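Long-range contacts in acetylxylan esterase / glucomannan deacetylase (Cellvibrio japonicus, PDB 2W9X), which removes acetyl groups from plant cell wall polysaccharides, acting on acetylated xylan and, with a large preference, on acetylated glucomannan: residues L244-F249 and L265-Y269; F289-D295 and V320-K326. The contacts are given in a common frame with arbitrary orientation. Residue numbers count along the deposited sequence, not the author numbering.

Overall arrangement
Both contacts belong to the SGNH-hydrolase domain of this esterase and illustrate how a parallel sheet carries a catalytic centre at the C-terminal ends of its strands. Interaction 2 pairs the last two strands of the sheet; interaction 1 lies about 14 Å away, centre to centre, where the chain leaves strand 239-243. They meet where Asn293 packs on the backbone of Leu244 and Gly245, and helix 262-283 connects them. Interaction 1 contains Asn247, a transition-state stabilizer by similarity, and its Leu244 side chain lies about 9 Å from that of Ser151, the inferred nucleophile; in interaction 2 the Phe325 side chain is about 10 Å from that of His336, inferred to raise the serine's nucleophilicity.

Interaction 1 (L244-F249 and L265-Y269); sequences LGTNDF and LHADY
A short turn of helix, 246-249, packs against the longer helix 262-283 mainly through two buried aromatic side chains, Phe249 from the turn and Tyr269 from the helix. Leu244 is extended (phi/psi -146/143), and Gly245, at the N-cap position, takes 136/-24, a conformation that calls for glycine; a CB here would also clash with Tyr269 OH. The helical turn closes with Phe249 N bonded to Gly245 O at 3.0 Å, while residues 265-269 are regular helix. The closest CA atoms are those of Asp248 and Tyr269, 7.7 Å apart.

The polar link is a single hydrogen bond, from Tyr269 OH to Leu244 O at 2.7 Å. Tyr269 (chi1 t, chi2 92°) extends its ring past Gly245, CE1 3.6 Å from Gly245 CA, to reach it. Asp248 (chi1 m) touches the ring edge, CG to Tyr269 CD1 3.4 Å, but its carboxylate accepts hydrogen bonds from the backbone nitrogens of Ile202, Val203 and Arg204, tying a further loop to this turn.

Aromatic and apolar contacts centre on Phe249 (chi1 m). Its edge meets the face of Tyr269 in a T-shaped pair, centroids 4.7 Å apart, planes at 61°, with CZ 3.4 Å from Tyr269 CG. Phe249 CE1 packs on Leu265 CG (3.8 Å) and lies 3.5 Å from His266 CD2; Phe249, His266 and Tyr269 form an aromatic cluster, and His266 NE2 is hydrogen-bonded to Glu300 of helix 300-314.

The glycine-capped turn carries Asn247 in the sequence Gly-Thr-Asn-Asp, the GxND block of SGNH hydrolases, whose asparagine contributes to the oxyanion hole, probably so here.

Interaction 2 (F289-D295 and V320-K326); sequences FILMNSD and VEQIVFK
Adjacent parallel strands joined by a helix form the beta-alpha-beta unit, here strand 288-294, helix 300-314 and strand 320-325, at one edge of the five-stranded parallel sheet of the SGNH domain. The strand axes approach to 4.5 Å and cross at -22°. Register is one to one, from Phe289 opposite Val320 (CA-CA 4.6 Å) through Met292 opposite Ile323 (4.5 Å) to Asn293 with Val324.

Backbone donors and acceptors alternate in the parallel pattern. Glu321 N bonds to Phe289 O (3.1 Å), Leu291 N to Glu321 O (2.7 Å), Ile323 N to Leu291 O (2.8 Å), Asn293 N to Ile323 O (2.8 Å) and Phe325 N to Asn293 O (2.7 Å); Asp295 N to Phe325 O (3.2 Å) is weak. Ile290 and Met292 turn their backbone hydrogen bonds to strand 239-243 on the other side.

Ile290, Met292, Ile323 and Phe325 share one face, where Ile290, Met292 and Phe325 pack against helix 339-354: Ile290 CG2 meets Ile323 CD1 at 3.5 Å, and Phe325 (chi1 p) brings CD2 to 3.8 Å from Met292 CG. Leu291 and Val320 pack on the opposite face, CG to CG2 3.8 Å. Gln322 NE2 bonds to Ala302 O in the connecting helix.

Beyond the strands, Lys326 NZ forms a salt bridge with Asp295 OD2 (2.8 Å) and also bonds to Gly314 O of the second subunit; Asp295 OD2 is also hydrogen-bonded to a glycerol, probably from the crystallisation liquor. At the other end Glu321 OE2, bonded to His352, accepts from a water (2.8 Å) that also donates to Phe289 O at 2.9 Å.

Interaction 1 (L244-F249 and L265-Y269)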
ATOM      1  N   LEU B 244       6.395 -12.221  -6.875  1.00 37.20           N
ATOM      2  CA  LEU B 244       7.149 -12.636  -8.062  1.00 37.14           C
ATOM      3  C   LEU B 244       8.191 -11.570  -8.404  1.00 37.37           C
ATOM      4  O   LEU B 244       7.923 -10.367  -8.278  1.00 38.17           O
ATOM      5  CB  LEU B 244       6.185 -12.854  -9.265  1.00 36.60           C
ATOM      6  CG  LEU B 244       5.244 -14.079  -9.272  1.00 35.56           C
ATOM      7  CD1 LEU B 244       4.178 -14.012 -10.416  1.00 34.91           C
ATOM      8  CD2 LEU B 244       6.065 -15.375  -9.387  1.00 35.58           C
ATOM      9  N   GLY B 245       9.362 -11.998  -8.862  1.00 36.33           N
ATOM     10  CA  GLY B 245      10.445 -11.070  -9.173  1.00 35.72           C
ATOM     11  C   GLY B 245      11.812 -11.528  -8.672  1.00 36.48           C
ATOM     12  O   GLY B 245      12.839 -11.092  -9.195  1.00 36.61           O
ATOM     13  N   THR B 246      11.837 -12.380  -7.643  1.00 36.38           N
ATOM     14  CA  THR B 246      13.108 -12.962  -7.184  1.00 36.77           C
ATOM     15  C   THR B 246      13.772 -13.722  -8.344  1.00 36.72           C
ATOM     16  O   THR B 246      14.960 -13.560  -8.607  1.00 36.38           O
ATOM     17  CB  THR B 246      12.938 -13.851  -5.928  1.00 36.69           C
ATOM     18  OG1 THR B 246      12.688 -13.008  -4.792  1.00 37.64           O
ATOM     19  CG2 THR B 246      14.230 -14.676  -5.655  1.00 37.42           C
ATOM     20  N   ASN B 247      12.990 -14.518  -9.061  1.00 36.90           N
ATOM     21  CA  ASN B 247      13.555 -15.265 -10.169  1.00 37.40           C
ATOM     22  C   ASN B 247      13.873 -14.397 -11.383  1.00 37.22           C
ATOM     23  O   ASN B 247      14.840 -14.677 -12.098  1.00 38.16           O
ATOM     24  CB  ASN B 247      12.675 -16.444 -10.533  1.00 37.06           C
ATOM     25  CG  ASN B 247      12.644 -17.472  -9.429  1.00 38.70           C
ATOM     26  OD1 ASN B 247      11.578 -17.876  -8.975  1.00 40.75           O
ATOM     27  ND2 ASN B 247      13.821 -17.869  -8.962  1.00 34.80           N
ATOM     28  N   ASP B 248      13.109 -13.330 -11.597  1.00 37.31           N
ATOM     29  CA  ASP B 248      13.484 -12.373 -12.661  1.00 37.79           C
ATOM     30  C   ASP B 248      14.859 -11.783 -12.404  1.00 37.83           C
ATOM     31  O   ASP B 248      15.638 -11.622 -13.339  1.00 36.84           O
ATOM     32  CB  ASP B 248      12.458 -11.235 -12.816  1.00 37.53           C
ATOM     33  CG  ASP B 248      11.097 -11.747 -13.181  1.00 37.93           C
ATOM     34  OD1 ASP B 248      10.761 -11.708 -14.385  1.00 36.04           O
ATOM     35  OD2 ASP B 248      10.378 -12.220 -12.261  1.00 36.21           O
ATOM     36  N   PHE B 249      15.155 -11.471 -11.132  1.00 37.51           N
ATOM     37  CA  PHE B 249      16.307 -10.597 -10.831  1.00 37.89           C
ATOM     38  C   PHE B 249      17.457 -11.195 -10.013  1.00 37.75           C
ATOM     39  O   PHE B 249      18.481 -10.547  -9.858  1.00 37.38           O
ATOM     40  CB  PHE B 249      15.855  -9.265 -10.195  1.00 37.88           C
ATOM     41  CG  PHE B 249      14.874  -8.493 -11.035  1.00 38.51           C
ATOM     42  CD1 PHE B 249      15.243  -7.983 -12.276  1.00 38.99           C
ATOM     43  CD2 PHE B 249      13.584  -8.282 -10.583  1.00 39.05           C
ATOM     44  CE1 PHE B 249      14.333  -7.267 -13.054  1.00 38.62           C
ATOM     45  CE2 PHE B 249      12.666  -7.577 -11.357  1.00 35.59           C
ATOM     46  CZ  PHE B 249      13.049  -7.059 -12.586  1.00 38.84           C
ATOM     47  N   LEU B 265      15.307  -5.751 -19.206  1.00 39.15           N
ATOM     48  CA  LEU B 265      14.658  -6.675 -18.303  1.00 38.47           C
ATOM     49  C   LEU B 265      13.704  -5.935 -17.354  1.00 38.48           C
ATOM     50  O   LEU B 265      12.553  -6.354 -17.174  1.00 38.26           O
ATOM     51  CB  LEU B 265      15.719  -7.478 -17.531  1.00 38.15           C
ATOM     52  CG  LEU B 265      15.244  -8.528 -16.500  1.00 40.24           C
ATOM     53  CD1 LEU B 265      14.402  -9.635 -17.145  1.00 38.01           C
ATOM     54  CD2 LEU B 265      16.426  -9.134 -15.737  1.00 38.00           C
ATOM     55  N   HIS B 266      14.186  -4.849 -16.740  1.00 38.37           N
ATOM     56  CA  HIS B 266      13.343  -3.991 -15.886  1.00 38.90           C
ATOM     57  C   HIS B 266      12.091  -3.528 -16.598  1.00 38.70           C
ATOM     58  O   HIS B 266      10.989  -3.636 -16.052  1.00 39.01           O
ATOM     59  CB  HIS B 266      14.088  -2.740 -15.387  1.00 38.98           C
ATOM     60  CG  HIS B 266      15.268  -3.038 -14.508  1.00 39.09           C
ATOM     61  ND1 HIS B 266      16.316  -2.156 -14.356  1.00 38.55           N
ATOM     62  CD2 HIS B 266      15.567  -4.116 -13.743  1.00 38.55           C
ATOM     63  CE1 HIS B 266      17.215  -2.684 -13.541  1.00 40.08           C
ATOM     64  NE2 HIS B 266      16.778  -3.866 -13.148  1.00 37.78           N
ATOM     65  N   ALA B 267      12.267  -3.000 -17.809  1.00 38.98           N
ATOM     66  CA  ALA B 267      11.160  -2.472 -18.594  1.00 38.42           C
ATOM     67  C   ALA B 267      10.118  -3.567 -18.875  1.00 38.81           C
ATOM     68  O   ALA B 267       8.918  -3.374 -18.681  1.00 38.86           O
ATOM     69  CB  ALA B 267      11.684  -1.866 -19.896  1.00 38.16           C
ATOM     70  N   ASP B 268      10.598  -4.728 -19.305  1.00 38.96           N
ATOM     71  CA  ASP B 268       9.727  -5.839 -19.672  1.00 39.28           C
ATOM     72  C   ASP B 268       9.021  -6.441 -18.447  1.00 39.36           C
ATOM     73  O   ASP B 268       7.831  -6.766 -18.519  1.00 39.96           O
ATOM     74  CB  ASP B 268      10.542  -6.899 -20.421  1.00 39.14           C
ATOM     75  CG  ASP B 268       9.678  -7.958 -21.083  1.00 39.97           C
ATOM     76  OD1 ASP B 268       8.588  -7.622 -21.589  1.00 41.70           O
ATOM     77  OD2 ASP B 268      10.106  -9.130 -21.128  1.00 39.56           O
ATOM     78  N   TYR B 269       9.745  -6.559 -17.328  1.00 39.07           N
ATOM     79  CA  TYR B 269       9.173  -6.986 -16.062  1.00 38.94           C
ATOM     80  C   TYR B 269       8.060  -6.031 -15.637  1.00 38.61           C
ATOM     81  O   TYR B 269       6.970  -6.473 -15.268  1.00 38.61           O
ATOM     82  CB  TYR B 269      10.260  -7.050 -14.966  1.00 38.80           C
ATOM     83  CG  TYR B 269       9.762  -7.339 -13.552  1.00 38.85           C
ATOM     84  CD1 TYR B 269       9.700  -8.650 -13.064  1.00 36.89           C
ATOM     85  CD2 TYR B 269       9.392  -6.300 -12.685  1.00 37.82           C
ATOM     86  CE1 TYR B 269       9.262  -8.923 -11.752  1.00 37.40           C
ATOM     87  CE2 TYR B 269       8.957  -6.564 -11.395  1.00 39.24           C
ATOM     88  CZ  TYR B 269       8.899  -7.875 -10.935  1.00 37.99           C
ATOM     89  OH  TYR B 269       8.456  -8.119  -9.674  1.00 38.29           O
TER

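Interaction 2 (F289-D295 and V320-K326)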
ATOM      1  N   PHE B 289      -5.021  -5.894  -4.162  1.00 37.87           N
ATOM      2  CA  PHE B 289      -3.766  -6.554  -4.505  1.00 37.27           C
ATOM      3  C   PHE B 289      -2.643  -6.172  -3.541  1.00 37.16           C
ATOM      4  O   PHE B 289      -2.520  -5.015  -3.133  1.00 36.50           O
ATOM      5  CB  PHE B 289      -3.347  -6.204  -5.946  1.00 36.65           C
ATOM      6  CG  PHE B 289      -4.314  -6.692  -7.006  1.00 37.27           C
ATOM      7  CD1 PHE B 289      -4.199  -7.964  -7.538  1.00 36.51           C
ATOM      8  CD2 PHE B 289      -5.346  -5.865  -7.467  1.00 37.05           C
ATOM      9  CE1 PHE B 289      -5.101  -8.408  -8.522  1.00 34.87           C
ATOM     10  CE2 PHE B 289      -6.232  -6.293  -8.450  1.00 37.43           C
ATOM     11  CZ  PHE B 289      -6.115  -7.569  -8.970  1.00 36.41           C
ATOM     12  N   ILE B 290      -1.835  -7.162  -3.177  1.00 37.47           N
ATOM     13  CA  ILE B 290      -0.641  -6.928  -2.363  1.00 37.21           C
ATOM     14  C   ILE B 290       0.557  -7.517  -3.089  1.00 36.64           C
ATOM     15  O   ILE B 290       0.621  -8.716  -3.315  1.00 36.66           O
ATOM     16  CB  ILE B 290      -0.770  -7.517  -0.948  1.00 37.27           C
ATOM     17  CG1 ILE B 290      -1.943  -6.862  -0.196  1.00 38.02           C
ATOM     18  CG2 ILE B 290       0.546  -7.326  -0.153  1.00 36.93           C
ATOM     19  CD1 ILE B 290      -2.238  -7.476   1.160  1.00 38.47           C
ATOM     20  N   LEU B 291       1.512  -6.663  -3.438  1.00 35.33           N
ATOM     21  CA  LEU B 291       2.695  -7.112  -4.156  1.00 35.35           C
ATOM     22  C   LEU B 291       3.825  -7.246  -3.153  1.00 35.95           C
ATOM     23  O   LEU B 291       4.253  -6.256  -2.560  1.00 35.94           O
ATOM     24  CB  LEU B 291       3.039  -6.138  -5.294  1.00 34.48           C
ATOM     25  CG  LEU B 291       1.864  -5.751  -6.209  1.00 33.56           C
ATOM     26  CD1 LEU B 291       2.391  -5.099  -7.503  1.00 31.96           C
ATOM     27  CD2 LEU B 291       0.932  -6.951  -6.561  1.00 32.95           C
ATOM     28  N   MET B 292       4.255  -8.481  -2.937  1.00 36.44           N
ATOM     29  CA  MET B 292       5.095  -8.841  -1.795  1.00 38.76           C
ATOM     30  C   MET B 292       6.462  -9.357  -2.253  1.00 38.67           C
ATOM     31  O   MET B 292       6.526 -10.294  -3.041  1.00 39.10           O
ATOM     32  CB  MET B 292       4.346  -9.909  -0.984  1.00 38.97           C
ATOM     33  CG  MET B 292       5.078 -10.450   0.225  1.00 41.26           C
ATOM     34  SD  MET B 292       3.890 -11.410   1.169  1.00 42.23           S
ATOM     35  CE  MET B 292       4.973 -12.010   2.457  1.00 41.15           C
ATOM     36  N   ASN B 293       7.549  -8.726  -1.795  1.00 38.11           N
ATOM     37  CA  ASN B 293       8.901  -9.123  -2.193  1.00 38.55           C
ATOM     38  C   ASN B 293       9.929  -8.954  -1.072  1.00 38.05           C
ATOM     39  O   ASN B 293       9.658  -8.340  -0.042  1.00 38.62           O
ATOM     40  CB  ASN B 293       9.402  -8.404  -3.474  1.00 38.02           C
ATOM     41  CG  ASN B 293       8.531  -8.681  -4.694  1.00 42.35           C
ATOM     42  OD1 ASN B 293       8.847  -9.555  -5.537  1.00 44.97           O
ATOM     43  ND2 ASN B 293       7.442  -7.926  -4.813  1.00 41.45           N
ATOM     44  N   SER B 294      11.107  -9.527  -1.293  1.00 37.92           N
ATOM     45  CA  SER B 294      12.209  -9.500  -0.324  1.00 37.85           C
ATOM     46  C   SER B 294      12.972  -8.189  -0.432  1.00 38.47           C
ATOM     47  O   SER B 294      12.794  -7.412  -1.412  1.00 37.97           O
ATOM     48  CB  SER B 294      13.190 -10.628  -0.633  1.00 37.09           C
ATOM     49  OG  SER B 294      13.912 -10.280  -1.813  1.00 37.70           O
ATOM     50  N   ASP B 295      13.839  -7.973   0.562  1.00 37.83           N
ATOM     51  CA  ASP B 295      14.786  -6.875   0.569  1.00 38.15           C
ATOM     52  C   ASP B 295      16.130  -7.339  -0.022  1.00 38.56           C
ATOM     53  O   ASP B 295      17.170  -6.779   0.281  1.00 38.62           O
ATOM     54  CB  ASP B 295      14.980  -6.354   2.005  1.00 37.85           C
ATOM     55  CG  ASP B 295      15.561  -7.429   2.980  1.00 38.26           C
ATOM     56  OD1 ASP B 295      15.692  -8.613   2.624  1.00 37.55           O
ATOM     57  OD2 ASP B 295      15.855  -7.070   4.132  1.00 37.73           O
ATOM     58  N   VAL B 320      -3.884  -1.297  -4.761  1.00 38.98           N
ATOM     59  CA  VAL B 320      -2.669  -2.077  -4.814  1.00 39.48           C
ATOM     60  C   VAL B 320      -1.660  -1.490  -3.816  1.00 39.43           C
ATOM     61  O   VAL B 320      -1.554  -0.264  -3.647  1.00 38.91           O
ATOM     62  CB  VAL B 320      -2.140  -2.222  -6.291  1.00 39.54           C
ATOM     63  CG1 VAL B 320      -1.904  -0.864  -6.935  1.00 41.00           C
ATOM     64  CG2 VAL B 320      -0.895  -3.141  -6.383  1.00 39.76           C
ATOM     65  N   GLU B 321      -0.968  -2.375  -3.114  1.00 39.50           N
ATOM     66  CA  GLU B 321       0.083  -1.952  -2.206  1.00 40.48           C
ATOM     67  C   GLU B 321       1.292  -2.901  -2.236  1.00 39.64           C
ATOM     68  O   GLU B 321       1.199  -4.038  -2.717  1.00 39.67           O
ATOM     69  CB  GLU B 321      -0.466  -1.739  -0.781  1.00 40.80           C
ATOM     70  CG  GLU B 321      -1.214  -2.920  -0.198  1.00 43.37           C
ATOM     71  CD  GLU B 321      -2.189  -2.552   0.950  1.00 42.94           C
ATOM     72  OE1 GLU B 321      -2.072  -1.471   1.592  1.00 45.00           O
ATOM     73  OE2 GLU B 321      -3.073  -3.391   1.222  1.00 43.81           O
ATOM     74  N   GLN B 322       2.428  -2.422  -1.741  1.00 38.78           N
ATOM     75  CA  GLN B 322       3.643  -3.215  -1.706  1.00 37.90           C
ATOM     76  C   GLN B 322       3.960  -3.642  -0.279  1.00 38.16           C
ATOM     77  O   GLN B 322       3.750  -2.866   0.669  1.00 37.69           O
ATOM     78  CB  GLN B 322       4.803  -2.395  -2.285  1.00 38.73           C
ATOM     79  CG  GLN B 322       6.194  -3.057  -2.229  1.00 37.30           C
ATOM     80  CD  GLN B 322       7.243  -2.249  -2.959  1.00 37.71           C
ATOM     81  OE1 GLN B 322       7.147  -1.022  -3.031  1.00 38.94           O
ATOM     82  NE2 GLN B 322       8.264  -2.931  -3.507  1.00 36.74           N
ATOM     83  N   ILE B 323       4.443  -4.878  -0.135  1.00 37.62           N
ATOM     84  CA  ILE B 323       5.068  -5.361   1.108  1.00 38.13           C
ATOM     85  C   ILE B 323       6.482  -5.817   0.767  1.00 37.74           C
ATOM     86  O   ILE B 323       6.698  -6.566  -0.217  1.00 38.64           O
ATOM     87  CB  ILE B 323       4.255  -6.496   1.799  1.00 38.27           C
ATOM     88  CG1 ILE B 323       2.936  -5.939   2.376  1.00 37.26           C
ATOM     89  CG2 ILE B 323       5.099  -7.198   2.897  1.00 37.81           C
ATOM     90  CD1 ILE B 323       2.041  -7.012   3.039  1.00 39.99           C
ATOM     91  N   VAL B 324       7.449  -5.296   1.521  1.00 37.68           N
ATOM     92  CA  VAL B 324       8.842  -5.752   1.427  1.00 37.62           C
ATOM     93  C   VAL B 324       9.189  -6.475   2.720  1.00 38.08           C
ATOM     94  O   VAL B 324       9.139  -5.874   3.815  1.00 37.87           O
ATOM     95  CB  VAL B 324       9.824  -4.592   1.201  1.00 36.85           C
ATOM     96  CG1 VAL B 324      11.242  -5.120   1.124  1.00 39.12           C
ATOM     97  CG2 VAL B 324       9.437  -3.809  -0.057  1.00 35.20           C
ATOM     98  N   PHE B 325       9.516  -7.764   2.612  1.00 37.68           N
ATOM     99  CA  PHE B 325       9.800  -8.529   3.828  1.00 37.47           C
ATOM    100  C   PHE B 325      11.295  -8.608   4.094  1.00 38.31           C
ATOM    101  O   PHE B 325      12.114  -8.550   3.161  1.00 37.44           O
ATOM    102  CB  PHE B 325       9.114  -9.912   3.845  1.00 37.03           C
ATOM    103  CG  PHE B 325       9.484 -10.813   2.693  1.00 37.38           C
ATOM    104  CD1 PHE B 325      10.675 -11.548   2.704  1.00 37.12           C
ATOM    105  CD2 PHE B 325       8.609 -10.976   1.616  1.00 37.74           C
ATOM    106  CE1 PHE B 325      10.995 -12.394   1.635  1.00 36.37           C
ATOM    107  CE2 PHE B 325       8.931 -11.828   0.558  1.00 36.96           C
ATOM    108  CZ  PHE B 325      10.110 -12.531   0.579  1.00 35.15           C
ATOM    109  N   LYS B 326      11.630  -8.710   5.381  1.00 38.03           N
ATOM    110  CA  LYS B 326      13.000  -8.597   5.881  1.00 38.90           C
ATOM    111  C   LYS B 326      13.217  -9.572   7.040  1.00 38.72           C
ATOM    112  O   LYS B 326      12.258  -9.997   7.699  1.00 37.80           O
ATOM    113  CB  LYS B 326      13.258  -7.176   6.423  1.00 38.91           C
ATOM    114  CG  LYS B 326      12.933  -6.009   5.460  1.00 39.52           C
ATOM    115  CD  LYS B 326      13.089  -4.671   6.181  1.00 39.49           C
ATOM    116  CE  LYS B 326      14.541  -4.407   6.656  1.00 40.08           C
ATOM    117  NZ  LYS B 326      15.498  -4.677   5.549  1.00 40.73           N
TER
HETATM  118  O   HOH W   1      -4.401  -4.150  -1.107  1.00 28.80           O